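PDB 4I5J: Serine/threonine-protein phosphatase 2A regulatory subunit B'' subunit alpha from Homo sapiens, which binds calcium as a regulatory subunit of protein phosphatase 2A and might tune the substrate selectivity, activity and cellular location of the catalytic enzyme. Local coordinates for residues D204-M209 with D249-L254; M199-D204 with L212-E217; C238-L243 with H264-T269. All coordinates share one frame; numbering follows the deposited sequence.

Interaction 1 (D204-M209 with D249-L254); sequences DGVLSM and DGKITL. With CA (calcium ion), chain B.
L207 and I252 form an isolated antiparallel bridge, a hydrogen-bonded pair with CA atoms 4.8 Å apart, which joins two loops in the manner of a paired EF-hand. The loop holding 204-209 binds calcium; the one holding 249-254, between helices 233-244 and 254-260, sits where the partner hand would lie. L207 N gives its hydrogen to I252 O at 2.8 Å, meeting a lone pair in the carbonyl plane, and I252 N returns a bond to L207 O at 3.0 Å, tilted 30° from that plane. Two CA-H...O contacts, V206 CA to I252 O and S208 CA to G250 O, flank the pair.

Side chains divide between the two sides of the bridge. L207 and I252 meet CB to CB at 4.1 Å, and both also rest on L257 and F266. V206 faces the other loop, its CG2 lying 3.9 Å from K251 CB, with NZ of the bent lysine chain folded back beside the same methyl. The extended M209 side chain lays CE 3.7 Å from G250 CA. V206 O binds the calcium ion, as does D204 OD1, which closes an Asx turn by accepting from V206 N at 3.1 Å, 52° out of the carboxylate plane.

Interaction 2 (M199-D204 with L212-E217); sequences MDVDGD and LEYFYE. With CA (calcium ion), chain B.
The M199 side chain is a bump laid over one face of the F215 ring: its CG lies over that face, while SD stands 5.3 Å from the ring centroid, 28° off the normal, an oblique Met-aromatic contact. The opposite face takes CD2 of Y214, so the ring is sandwiched. M199 O approaches F215 CE2 to 3.5 Å, in the plane of that ring at its edge. The methionine is bent at chi3 (68°), which turns its methyl out of line with the chain and into the hollow between two side chains of the second helix: CE sits 3.5 Å from L212 CD2 and close to F215 CD2. On the other flank the V201 bump is smaller, CG2 touching F215 CZ at 3.8 Å and only grazing Y214.

This packing bridges the two helices of a calcium-loaded EF-hand, with M199 at the end of helix 189-199 and L212, Y214 and F215 on helix 209-226. Between them the chain leaves helical geometry at D200 and makes a type I turn to G203, whose positive phi (69°) favours glycine. The loop curls round the metal, which D200 OD1 and D202 OD1 each bind at 2.3 Å; D204, V206 and E211 supply the remaining protein ligands. D200 OD2 takes the N-H of G205. D202 OD1 also accepts from D204 N at 3.1 Å, forming an Asx turn, while D202 OD2 receives a hydrogen from the metal-bound water that D204 OD2 shares.

Interaction 3 (C238-L243 with H264-T269); sequences CQMLDL and HIFYDT
M240 carries most of the packing between 238-243 of helix 233-244 and 264-269 of helix 263-271, touching both F266 and T269, while L243 adds a second point against I265. The segments run antiparallel at 163°, with axes 10.5 Å apart.

The sulfur contact is Met-aromatic: M240 SD lies 3.9 Å from F266 CD1 and stands obliquely, 62° off the ring normal. By van der Waals contact, M240 and T269 meet tip to tip. The methionine folds at chi2 (-58°) and again at chi3, bringing CE to 3.6 Å from T269 OG1 and 3.7 Å from T269 CG2. L243 and I265 cross at about a right angle, CD2 to CG2 at 3.6 Å.

No hydrogen bond crosses the contact; the side-chain one lies within 264-269. T269 OG1 donates to I265 O at 2.7 Å from above the carbonyl plane, and that oxygen also accepts from T269 N. An alanine here, lacking OG1 and CG2, would probably open a gap beside the M240 methyl and deprive I265 O of its hydroxyl donor.

F266 also touches M199 and L257, which puts helix 263-271 against an apolar surface assembled from both hands, an arrangement consistent with the hydrophobic groove of an EF-hand pair.

The three contacts lie on one side of the chain's centre, in its C-terminal half. Interactions 1 and 2 are neighbours, with centres about 9 Å apart; they share D204, the calcium ion and a water. Interaction 3 is about 13 Å from the centre of interaction 1 and 14 Å from that of interaction 2. Along the chain interaction 1 crosses both others, whereas interaction 2 closes before interaction 3 opens. F266 connects them physically: its CE2 is 3.8 Å from L207 CD1, and its CZ is 3.6 Å from L212 CD2. Calcium loop, inter-loop bridge and helices 209-226, 233-244 and 263-271 thus form one continuous packed unit, so the metal site is probably structurally coupled to the C-terminal helices.

Interaction 1 (D204-M209 with D249-L254)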
ATOM      1  N   ASP A 204       7.579  18.124  -2.014  1.00 39.75           N
ATOM      2  CA  ASP A 204       9.000  18.473  -2.072  1.00 35.79           C
ATOM      3  C   ASP A 204       9.927  17.440  -1.441  1.00 39.10           C
ATOM      4  O   ASP A 204      11.128  17.649  -1.369  1.00 43.62           O
ATOM      5  CB  ASP A 204       9.265  19.865  -1.462  1.00 34.20           C
ATOM      6  CG  ASP A 204       8.928  19.942   0.030  1.00 47.57           C
ATOM      7  OD1 ASP A 204       8.416  18.940   0.606  1.00 45.40           O
ATOM      8  OD2 ASP A 204       9.156  21.027   0.622  1.00 48.23           O
ATOM      9  N   GLY A 205       9.382  16.328  -0.971  1.00 38.37           N
ATOM     10  CA  GLY A 205      10.220  15.272  -0.419  1.00 34.92           C
ATOM     11  C   GLY A 205      10.449  15.381   1.085  1.00 36.74           C
ATOM     12  O   GLY A 205      11.120  14.540   1.664  1.00 34.34           O
ATOM     13  N   VAL A 206       9.911  16.415   1.731  1.00 35.55           N
ATOM     14  CA  VAL A 206       9.984  16.495   3.188  1.00 36.02           C
ATOM     15  C   VAL A 206       8.644  16.914   3.776  1.00 37.36           C
ATOM     16  O   VAL A 206       7.844  17.548   3.097  1.00 38.46           O
ATOM     17  CB  VAL A 206      11.024  17.515   3.662  1.00 36.68           C
ATOM     18  CG1 VAL A 206      12.369  17.284   2.958  1.00 35.72           C
ATOM     19  CG2 VAL A 206      10.510  18.937   3.441  1.00 35.10           C
ATOM     20  N   LEU A 207       8.411  16.566   5.045  1.00 29.75           N
ATOM     21  CA  LEU A 207       7.207  16.963   5.752  1.00 31.47           C
ATOM     22  C   LEU A 207       7.578  18.185   6.561  1.00 35.11           C
ATOM     23  O   LEU A 207       8.399  18.097   7.464  1.00 35.86           O
ATOM     24  CB  LEU A 207       6.717  15.834   6.672  1.00 26.77           C
ATOM     25  CG  LEU A 207       6.473  14.507   5.948  1.00 35.21           C
ATOM     26  CD1 LEU A 207       5.817  13.491   6.869  1.00 29.93           C
ATOM     27  CD2 LEU A 207       5.639  14.729   4.687  1.00 31.20           C
ATOM     28  N   SER A 208       7.012  19.330   6.194  1.00 32.55           N
ATOM     29  CA  SER A 208       7.267  20.573   6.904  1.00 32.10           C
ATOM     30  C   SER A 208       6.277  20.667   8.060  1.00 37.59           C
ATOM     31  O   SER A 208       5.292  19.910   8.109  1.00 36.74           O
ATOM     32  CB  SER A 208       7.076  21.749   5.955  1.00 34.87           C
ATOM     33  OG  SER A 208       5.740  21.755   5.456  1.00 39.64           O
ATOM     34  N   MET A 209       6.517  21.592   8.984  1.00 32.54           N
ATOM     35  CA  MET A 209       5.686  21.666  10.177  1.00 31.17           C
ATOM     36  C   MET A 209       4.290  22.151   9.845  1.00 35.56           C
ATOM     37  O   MET A 209       3.336  21.863  10.576  1.00 36.95           O
ATOM     38  CB  MET A 209       6.315  22.565  11.239  1.00 28.31           C
ATOM     39  CG  MET A 209       7.597  22.009  11.805  1.00 37.64           C
ATOM     40  SD  MET A 209       8.337  23.222  12.934  1.00 45.48           S
ATOM     41  CE  MET A 209       9.891  22.416  13.370  1.00 41.26           C
ATOM     42  N   ASP A 249      14.435  19.193  11.895  1.00 42.33           N
ATOM     43  CA  ASP A 249      13.137  19.149  12.544  1.00 34.58           C
ATOM     44  C   ASP A 249      12.022  19.600  11.630  1.00 39.59           C
ATOM     45  O   ASP A 249      10.944  19.034  11.648  1.00 39.28           O
ATOM     46  CB  ASP A 249      13.108  20.005  13.826  1.00 43.03           C
ATOM     47  CG  ASP A 249      13.646  19.264  15.048  1.00 51.55           C
ATOM     48  OD1 ASP A 249      13.860  18.030  14.976  1.00 47.26           O
ATOM     49  OD2 ASP A 249      13.845  19.919  16.090  1.00 62.90           O
ATOM     50  N   GLY A 250      12.269  20.648  10.855  1.00 42.03           N
ATOM     51  CA  GLY A 250      11.211  21.241  10.069  1.00 39.83           C
ATOM     52  C   GLY A 250      11.160  20.648   8.685  1.00 34.48           C
ATOM     53  O   GLY A 250      10.443  21.143   7.826  1.00 37.90           O
ATOM     54  N   LYS A 251      11.942  19.599   8.460  1.00 34.24           N
ATOM     55  CA  LYS A 251      12.017  18.942   7.148  1.00 34.13           C
ATOM     56  C   LYS A 251      12.179  17.424   7.324  1.00 40.24           C
ATOM     57  O   LYS A 251      13.239  16.858   7.078  1.00 38.25           O
ATOM     58  CB  LYS A 251      13.152  19.538   6.293  1.00 45.58           C
ATOM     59  CG  LYS A 251      13.009  21.052   6.041  1.00 50.15           C
ATOM     60  CD  LYS A 251      14.228  21.672   5.375  1.00 54.46           C
ATOM     61  CE  LYS A 251      14.476  21.087   4.012  1.00 62.12           C
ATOM     62  NZ  LYS A 251      13.391  21.446   3.069  1.00 73.32           N
ATOM     63  N   ILE A 252      11.118  16.770   7.782  1.00 39.79           N
ATOM     64  CA  ILE A 252      11.163  15.329   8.031  1.00 27.66           C
ATOM     65  C   ILE A 252      11.171  14.527   6.743  1.00 25.10           C
ATOM     66  O   ILE A 252      10.302  14.716   5.887  1.00 33.32           O
ATOM     67  CB  ILE A 252       9.967  14.892   8.904  1.00 36.07           C
ATOM     68  CG1 ILE A 252      10.104  15.524  10.293  1.00 40.95           C
ATOM     69  CG2 ILE A 252       9.893  13.361   9.033  1.00 34.13           C
ATOM     70  CD1 ILE A 252       8.839  15.500  11.075  1.00 40.71           C
ATOM     71  N   THR A 253      12.148  13.628   6.603  1.00 41.99           N
ATOM     72  CA  THR A 253      12.275  12.833   5.391  1.00 37.28           C
ATOM     73  C   THR A 253      11.740  11.398   5.517  1.00 42.79           C
ATOM     74  O   THR A 253      11.479  10.885   6.607  1.00 39.33           O
ATOM     75  CB  THR A 253      13.742  12.744   4.904  1.00 38.98           C
ATOM     76  OG1 THR A 253      14.498  11.901   5.782  1.00 39.91           O
ATOM     77  CG2 THR A 253      14.381  14.119   4.828  1.00 44.51           C
ATOM     78  N   LEU A 254      11.587  10.740   4.378  1.00 39.65           N
ATOM     79  CA  LEU A 254      11.136   9.362   4.389  1.00 40.19           C
ATOM     80  C   LEU A 254      12.190   8.539   5.135  1.00 41.21           C
ATOM     81  O   LEU A 254      11.872   7.705   5.986  1.00 43.61           O
ATOM     82  CB  LEU A 254      10.969   8.867   2.959  1.00 42.42           C
ATOM     83  CG  LEU A 254      10.589   7.399   2.816  1.00 39.47           C
ATOM     84  CD1 LEU A 254       9.232   7.146   3.467  1.00 35.42           C
ATOM     85  CD2 LEU A 254      10.558   7.066   1.340  1.00 37.44           C
TER
HETATM   86 CA    CA B 501       6.439  18.862   1.837  1.00 35.54          CA
HETATM   87  O   HOH W   1       7.127  21.076   2.524  1.00 33.70           O
HETATM   88  O   HOH W   2      11.961  11.991   2.013  1.00 38.45           O
HETATM   89  O   HOH W   3       8.551  19.196  10.101  1.00 40.44           O

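Interaction 2 (M199-D204 with L212-E217)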
ATOM      1  N   MET A 199       1.131  12.597   3.040  1.00 31.42           N
ATOM      2  CA  MET A 199       1.411  13.714   3.950  1.00 36.31           C
ATOM      3  C   MET A 199       2.262  14.804   3.320  1.00 34.78           C
ATOM      4  O   MET A 199       2.180  15.970   3.722  1.00 38.74           O
ATOM      5  CB  MET A 199       2.066  13.232   5.243  1.00 31.35           C
ATOM      6  CG  MET A 199       1.114  12.410   6.114  1.00 35.63           C
ATOM      7  SD  MET A 199       1.737  12.188   7.796  1.00 36.74           S
ATOM      8  CE  MET A 199       1.623  13.902   8.365  1.00 37.07           C
ATOM      9  N   ASP A 200       3.070  14.440   2.331  1.00 30.59           N
ATOM     10  CA  ASP A 200       3.902  15.435   1.662  1.00 33.31           C
ATOM     11  C   ASP A 200       3.054  16.258   0.701  1.00 34.60           C
ATOM     12  O   ASP A 200       3.173  16.120  -0.515  1.00 33.55           O
ATOM     13  CB  ASP A 200       5.060  14.761   0.921  1.00 29.91           C
ATOM     14  CG  ASP A 200       6.059  15.760   0.367  1.00 33.91           C
ATOM     15  OD1 ASP A 200       5.955  16.952   0.693  1.00 34.80           O
ATOM     16  OD2 ASP A 200       6.953  15.353  -0.400  1.00 39.61           O
ATOM     17  N   VAL A 201       2.199  17.113   1.255  1.00 35.21           N
ATOM     18  CA  VAL A 201       1.240  17.861   0.451  1.00 35.24           C
ATOM     19  C   VAL A 201       1.853  18.544  -0.774  1.00 40.95           C
ATOM     20  O   VAL A 201       1.349  18.384  -1.885  1.00 40.46           O
ATOM     21  CB  VAL A 201       0.516  18.909   1.286  1.00 36.63           C
ATOM     22  CG1 VAL A 201      -0.431  19.741   0.402  1.00 34.86           C
ATOM     23  CG2 VAL A 201      -0.235  18.250   2.432  1.00 39.90           C
ATOM     24  N   ASP A 202       2.939  19.291  -0.581  1.00 44.53           N
ATOM     25  CA  ASP A 202       3.533  20.049  -1.688  1.00 42.10           C
ATOM     26  C   ASP A 202       4.488  19.202  -2.526  1.00 40.84           C
ATOM     27  O   ASP A 202       5.035  19.665  -3.517  1.00 46.86           O
ATOM     28  CB  ASP A 202       4.234  21.326  -1.185  1.00 44.04           C
ATOM     29  CG  ASP A 202       5.395  21.036  -0.227  1.00 45.07           C
ATOM     30  OD1 ASP A 202       5.873  19.888  -0.172  1.00 43.16           O
ATOM     31  OD2 ASP A 202       5.829  21.964   0.495  1.00 48.39           O
ATOM     32  N   GLY A 203       4.727  17.974  -2.085  1.00 38.06           N
ATOM     33  CA  GLY A 203       5.549  17.038  -2.836  1.00 42.99           C
ATOM     34  C   GLY A 203       7.036  17.344  -2.946  1.00 46.59           C
ATOM     35  O   GLY A 203       7.700  16.851  -3.862  1.00 47.63           O
ATOM     36  N   ASP A 204       7.579  18.124  -2.014  1.00 39.75           N
ATOM     37  CA  ASP A 204       9.000  18.473  -2.072  1.00 35.79           C
ATOM     38  C   ASP A 204       9.927  17.440  -1.441  1.00 39.10           C
ATOM     39  O   ASP A 204      11.128  17.649  -1.369  1.00 43.62           O
ATOM     40  CB  ASP A 204       9.265  19.865  -1.462  1.00 34.20           C
ATOM     41  CG  ASP A 204       8.928  19.942   0.030  1.00 47.57           C
ATOM     42  OD1 ASP A 204       8.416  18.940   0.606  1.00 45.40           O
ATOM     43  OD2 ASP A 204       9.156  21.027   0.622  1.00 48.23           O
ATOM     44  N   LEU A 212       2.396  19.088   8.668  1.00 34.64           N
ATOM     45  CA  LEU A 212       1.961  18.434   9.892  1.00 32.91           C
ATOM     46  C   LEU A 212       0.730  19.115  10.537  1.00 39.60           C
ATOM     47  O   LEU A 212      -0.222  18.432  10.954  1.00 37.01           O
ATOM     48  CB  LEU A 212       3.112  18.331  10.897  1.00 34.35           C
ATOM     49  CG  LEU A 212       4.306  17.467  10.469  1.00 38.68           C
ATOM     50  CD1 LEU A 212       5.279  17.245  11.618  1.00 34.13           C
ATOM     51  CD2 LEU A 212       3.853  16.154   9.937  1.00 35.24           C
ATOM     52  N   GLU A 213       0.736  20.444  10.616  1.00 44.04           N
ATOM     53  CA  GLU A 213      -0.356  21.138  11.303  1.00 38.14           C
ATOM     54  C   GLU A 213      -1.668  20.968  10.563  1.00 39.22           C
ATOM     55  O   GLU A 213      -2.727  20.808  11.169  1.00 46.20           O
ATOM     56  CB  GLU A 213      -0.080  22.637  11.478  1.00 41.44           C
ATOM     57  CG  GLU A 213      -1.117  23.297  12.408  1.00 47.16           C
ATOM     58  CD  GLU A 213      -1.067  24.805  12.372  1.00 54.27           C
ATOM     59  OE1 GLU A 213      -0.316  25.363  11.537  1.00 52.78           O
ATOM     60  OE2 GLU A 213      -1.782  25.431  13.176  1.00 58.43           O
ATOM     61  N   TYR A 214      -1.577  20.997   9.243  1.00 39.62           N
ATOM     62  CA  TYR A 214      -2.733  20.879   8.391  1.00 44.36           C
ATOM     63  C   TYR A 214      -3.510  19.595   8.719  1.00 49.81           C
ATOM     64  O   TYR A 214      -4.729  19.631   8.899  1.00 48.85           O
ATOM     65  CB  TYR A 214      -2.269  20.863   6.948  1.00 40.57           C
ATOM     66  CG  TYR A 214      -3.338  20.458   5.955  1.00 49.76           C
ATOM     67  CD1 TYR A 214      -4.323  21.358   5.565  1.00 49.21           C
ATOM     68  CD2 TYR A 214      -3.337  19.194   5.383  1.00 46.02           C
ATOM     69  CE1 TYR A 214      -5.277  21.008   4.654  1.00 51.43           C
ATOM     70  CE2 TYR A 214      -4.296  18.829   4.463  1.00 45.65           C
ATOM     71  CZ  TYR A 214      -5.269  19.737   4.109  1.00 52.92           C
ATOM     72  OH  TYR A 214      -6.228  19.388   3.189  1.00 48.81           O
ATOM     73  N   PHE A 215      -2.803  18.472   8.826  1.00 40.90           N
ATOM     74  CA  PHE A 215      -3.467  17.223   9.197  1.00 47.41           C
ATOM     75  C   PHE A 215      -3.900  17.252  10.641  1.00 48.02           C
ATOM     76  O   PHE A 215      -4.997  16.790  10.978  1.00 49.34           O
ATOM     77  CB  PHE A 215      -2.568  16.011   8.933  1.00 43.36           C
ATOM     78  CG  PHE A 215      -2.243  15.836   7.500  1.00 36.52           C
ATOM     79  CD1 PHE A 215      -3.193  15.342   6.621  1.00 32.86           C
ATOM     80  CD2 PHE A 215      -0.998  16.185   7.013  1.00 37.93           C
ATOM     81  CE1 PHE A 215      -2.904  15.211   5.279  1.00 34.41           C
ATOM     82  CE2 PHE A 215      -0.703  16.048   5.672  1.00 34.19           C
ATOM     83  CZ  PHE A 215      -1.648  15.573   4.805  1.00 30.14           C
ATOM     84  N   TYR A 216      -3.047  17.783  11.508  1.00 41.00           N
ATOM     85  CA  TYR A 216      -3.357  17.749  12.941  1.00 47.05           C
ATOM     86  C   TYR A 216      -4.548  18.641  13.304  1.00 56.26           C
ATOM     87  O   TYR A 216      -5.296  18.344  14.229  1.00 65.40           O
ATOM     88  CB  TYR A 216      -2.134  18.044  13.812  1.00 47.31           C
ATOM     89  CG  TYR A 216      -2.420  17.890  15.302  1.00 56.76           C
ATOM     90  CD1 TYR A 216      -2.745  16.654  15.849  1.00 60.49           C
ATOM     91  CD2 TYR A 216      -2.399  18.984  16.149  1.00 54.75           C
ATOM     92  CE1 TYR A 216      -3.024  16.517  17.207  1.00 62.84           C
ATOM     93  CE2 TYR A 216      -2.671  18.855  17.507  1.00 56.48           C
ATOM     94  CZ  TYR A 216      -2.985  17.624  18.029  1.00 64.76           C
ATOM     95  OH  TYR A 216      -3.257  17.505  19.378  1.00 68.98           O
ATOM     96  N   GLU A 217      -4.734  19.715  12.547  1.00 56.72           N
ATOM     97  CA  GLU A 217      -5.808  20.665  12.803  1.00 56.33           C
ATOM     98  C   GLU A 217      -7.188  20.089  12.479  1.00 69.70           C
ATOM     99  O   GLU A 217      -8.184  20.513  13.054  1.00 77.47           O
ATOM    100  CB  GLU A 217      -5.543  21.964  12.023  1.00 68.71           C
ATOM    101  CG  GLU A 217      -6.157  23.242  12.630  1.00 72.96           C
ATOM    102  CD  GLU A 217      -7.335  23.722  11.802  1.00 76.64           C
ATOM    103  OE1 GLU A 217      -7.492  23.228  10.648  1.00 75.54           O
ATOM    104  OE2 GLU A 217      -8.099  24.575  12.302  1.00 70.61           O
TER
HETATM  105 CA    CA B 501       6.439  18.862   1.837  1.00 35.54          CA
HETATM  106  O   HOH W   1       7.127  21.076   2.524  1.00 33.70           O

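Interaction 3 (C238-L243 with H264-T269)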
ATOM      1  N   CYS A 238       6.329  18.569  19.452  1.00 60.63           N
ATOM      2  CA  CYS A 238       7.454  18.185  20.306  1.00 56.81           C
ATOM      3  C   CYS A 238       7.528  16.666  20.506  1.00 59.31           C
ATOM      4  O   CYS A 238       8.576  16.053  20.306  1.00 62.41           O
ATOM      5  CB  CYS A 238       7.355  18.884  21.655  1.00 47.16           C
ATOM      6  SG  CYS A 238       7.898  20.602  21.581  1.00 61.07           S
ATOM      7  N   GLN A 239       6.406  16.066  20.893  1.00 54.49           N
ATOM      8  CA  GLN A 239       6.306  14.612  21.027  1.00 56.90           C
ATOM      9  C   GLN A 239       6.731  13.885  19.770  1.00 52.08           C
ATOM     10  O   GLN A 239       7.484  12.907  19.818  1.00 55.23           O
ATOM     11  CB  GLN A 239       4.865  14.205  21.352  1.00 60.02           C
ATOM     12  CG  GLN A 239       4.383  14.715  22.707  1.00 70.67           C
ATOM     13  CD  GLN A 239       3.121  14.018  23.169  1.00 76.47           C
ATOM     14  OE1 GLN A 239       2.495  13.275  22.409  1.00 74.73           O
ATOM     15  NE2 GLN A 239       2.744  14.247  24.422  1.00 77.16           N
ATOM     16  N   MET A 240       6.233  14.360  18.636  1.00 45.72           N
ATOM     17  CA  MET A 240       6.491  13.687  17.364  1.00 49.40           C
ATOM     18  C   MET A 240       7.945  13.843  16.945  1.00 51.31           C
ATOM     19  O   MET A 240       8.507  12.978  16.279  1.00 50.12           O
ATOM     20  CB  MET A 240       5.547  14.205  16.275  1.00 43.54           C
ATOM     21  CG  MET A 240       4.131  13.749  16.486  1.00 52.10           C
ATOM     22  SD  MET A 240       4.061  11.944  16.530  1.00 58.22           S
ATOM     23  CE  MET A 240       3.488  11.631  18.211  1.00 51.06           C
ATOM     24  N   LEU A 241       8.563  14.949  17.342  1.00 52.81           N
ATOM     25  CA  LEU A 241       9.959  15.148  16.997  1.00 50.64           C
ATOM     26  C   LEU A 241      10.832  14.285  17.885  1.00 48.58           C
ATOM     27  O   LEU A 241      11.801  13.691  17.415  1.00 50.60           O
ATOM     28  CB  LEU A 241      10.350  16.616  17.105  1.00 49.86           C
ATOM     29  CG  LEU A 241       9.864  17.532  15.985  1.00 49.02           C
ATOM     30  CD1 LEU A 241      10.291  19.003  16.299  1.00 44.76           C
ATOM     31  CD2 LEU A 241      10.404  17.045  14.638  1.00 38.84           C
ATOM     32  N   ASP A 242      10.489  14.203  19.168  1.00 52.13           N
ATOM     33  CA  ASP A 242      11.206  13.311  20.070  1.00 58.01           C
ATOM     34  C   ASP A 242      10.996  11.869  19.612  1.00 59.90           C
ATOM     35  O   ASP A 242      11.900  11.034  19.701  1.00 65.89           O
ATOM     36  CB  ASP A 242      10.742  13.509  21.510  1.00 65.29           C
ATOM     37  CG  ASP A 242      11.048  14.909  22.034  1.00 82.06           C
ATOM     38  OD1 ASP A 242      11.964  15.575  21.490  1.00 83.32           O
ATOM     39  OD2 ASP A 242      10.374  15.349  22.993  1.00 89.76           O
ATOM     40  N   LEU A 243       9.813  11.584  19.079  1.00 50.80           N
ATOM     41  CA  LEU A 243       9.532  10.241  18.594  1.00 53.15           C
ATOM     42  C   LEU A 243      10.415   9.870  17.406  1.00 59.26           C
ATOM     43  O   LEU A 243      11.011   8.790  17.387  1.00 58.14           O
ATOM     44  CB  LEU A 243       8.064  10.100  18.215  1.00 52.48           C
ATOM     45  CG  LEU A 243       7.662   8.712  17.715  1.00 57.07           C
ATOM     46  CD1 LEU A 243       7.965   7.660  18.771  1.00 60.53           C
ATOM     47  CD2 LEU A 243       6.189   8.701  17.348  1.00 52.94           C
ATOM     48  N   HIS A 264       4.531   4.289  12.087  1.00 47.56           N
ATOM     49  CA  HIS A 264       3.107   3.995  12.198  1.00 46.09           C
ATOM     50  C   HIS A 264       2.447   4.810  13.295  1.00 48.95           C
ATOM     51  O   HIS A 264       1.284   5.201  13.174  1.00 54.15           O
ATOM     52  CB  HIS A 264       2.867   2.493  12.419  1.00 52.99           C
ATOM     53  CG  HIS A 264       3.538   1.939  13.635  1.00 56.54           C
ATOM     54  ND1 HIS A 264       4.899   1.718  13.698  1.00 62.00           N
ATOM     55  CD2 HIS A 264       3.039   1.544  14.829  1.00 53.97           C
ATOM     56  CE1 HIS A 264       5.210   1.225  14.882  1.00 64.16           C
ATOM     57  NE2 HIS A 264       4.099   1.112  15.589  1.00 66.42           N
ATOM     58  N   ILE A 265       3.190   5.067  14.362  1.00 54.41           N
ATOM     59  CA  ILE A 265       2.680   5.888  15.450  1.00 53.70           C
ATOM     60  C   ILE A 265       2.530   7.330  14.999  1.00 50.49           C
ATOM     61  O   ILE A 265       1.479   7.946  15.208  1.00 49.49           O
ATOM     62  CB  ILE A 265       3.591   5.812  16.668  1.00 60.41           C
ATOM     63  CG1 ILE A 265       3.540   4.396  17.250  1.00 69.19           C
ATOM     64  CG2 ILE A 265       3.163   6.814  17.705  1.00 52.56           C
ATOM     65  CD1 ILE A 265       4.376   4.238  18.502  1.00 76.46           C
ATOM     66  N   PHE A 266       3.588   7.856  14.389  1.00 50.64           N
ATOM     67  CA  PHE A 266       3.588   9.176  13.753  1.00 45.81           C
ATOM     68  C   PHE A 266       2.349   9.329  12.861  1.00 46.52           C
ATOM     69  O   PHE A 266       1.517  10.218  13.061  1.00 45.98           O
ATOM     70  CB  PHE A 266       4.867   9.302  12.917  1.00 44.02           C
ATOM     71  CG  PHE A 266       5.056  10.645  12.245  1.00 43.31           C
ATOM     72  CD1 PHE A 266       5.590  11.718  12.937  1.00 42.73           C
ATOM     73  CD2 PHE A 266       4.752  10.813  10.909  1.00 43.28           C
ATOM     74  CE1 PHE A 266       5.789  12.936  12.316  1.00 44.18           C
ATOM     75  CE2 PHE A 266       4.950  12.035  10.285  1.00 37.02           C
ATOM     76  CZ  PHE A 266       5.464  13.090  10.983  1.00 37.20           C
ATOM     77  N   TYR A 267       2.189   8.410  11.919  1.00 44.63           N
ATOM     78  CA  TYR A 267       1.048   8.447  11.002  1.00 45.17           C
ATOM     79  C   TYR A 267      -0.342   8.434  11.678  1.00 44.93           C
ATOM     80  O   TYR A 267      -1.221   9.235  11.337  1.00 46.89           O
ATOM     81  CB  TYR A 267       1.173   7.312   9.968  1.00 46.00           C
ATOM     82  CG  TYR A 267       2.327   7.503   8.991  1.00 43.86           C
ATOM     83  CD1 TYR A 267       3.058   6.421   8.528  1.00 37.27           C
ATOM     84  CD2 TYR A 267       2.666   8.769   8.518  1.00 40.29           C
ATOM     85  CE1 TYR A 267       4.090   6.584   7.639  1.00 39.30           C
ATOM     86  CE2 TYR A 267       3.709   8.946   7.621  1.00 34.14           C
ATOM     87  CZ  TYR A 267       4.422   7.853   7.191  1.00 39.80           C
ATOM     88  OH  TYR A 267       5.456   8.006   6.290  1.00 34.29           O
ATOM     89  N   ASP A 268      -0.553   7.528  12.622  1.00 46.28           N
ATOM     90  CA  ASP A 268      -1.820   7.483  13.360  1.00 50.22           C
ATOM     91  C   ASP A 268      -2.110   8.808  14.046  1.00 53.98           C
ATOM     92  O   ASP A 268      -3.235   9.308  14.031  1.00 62.41           O
ATOM     93  CB  ASP A 268      -1.796   6.361  14.407  1.00 53.95           C
ATOM     94  CG  ASP A 268      -1.782   4.979  13.780  1.00 60.86           C
ATOM     95  OD1 ASP A 268      -2.248   4.830  12.621  1.00 58.18           O
ATOM     96  OD2 ASP A 268      -1.303   4.041  14.452  1.00 69.20           O
ATOM     97  N   THR A 269      -1.072   9.369  14.647  1.00 55.91           N
ATOM     98  CA  THR A 269      -1.176  10.608  15.381  1.00 51.57           C
ATOM     99  C   THR A 269      -1.722  11.713  14.481  1.00 46.95           C
ATOM    100  O   THR A 269      -2.481  12.551  14.935  1.00 50.11           O
ATOM    101  CB  THR A 269       0.206  10.987  15.937  1.00 60.81           C
ATOM    102  OG1 THR A 269       0.644   9.967  16.843  1.00 61.95           O
ATOM    103  CG2 THR A 269       0.175  12.316  16.651  1.00 62.23           C
TER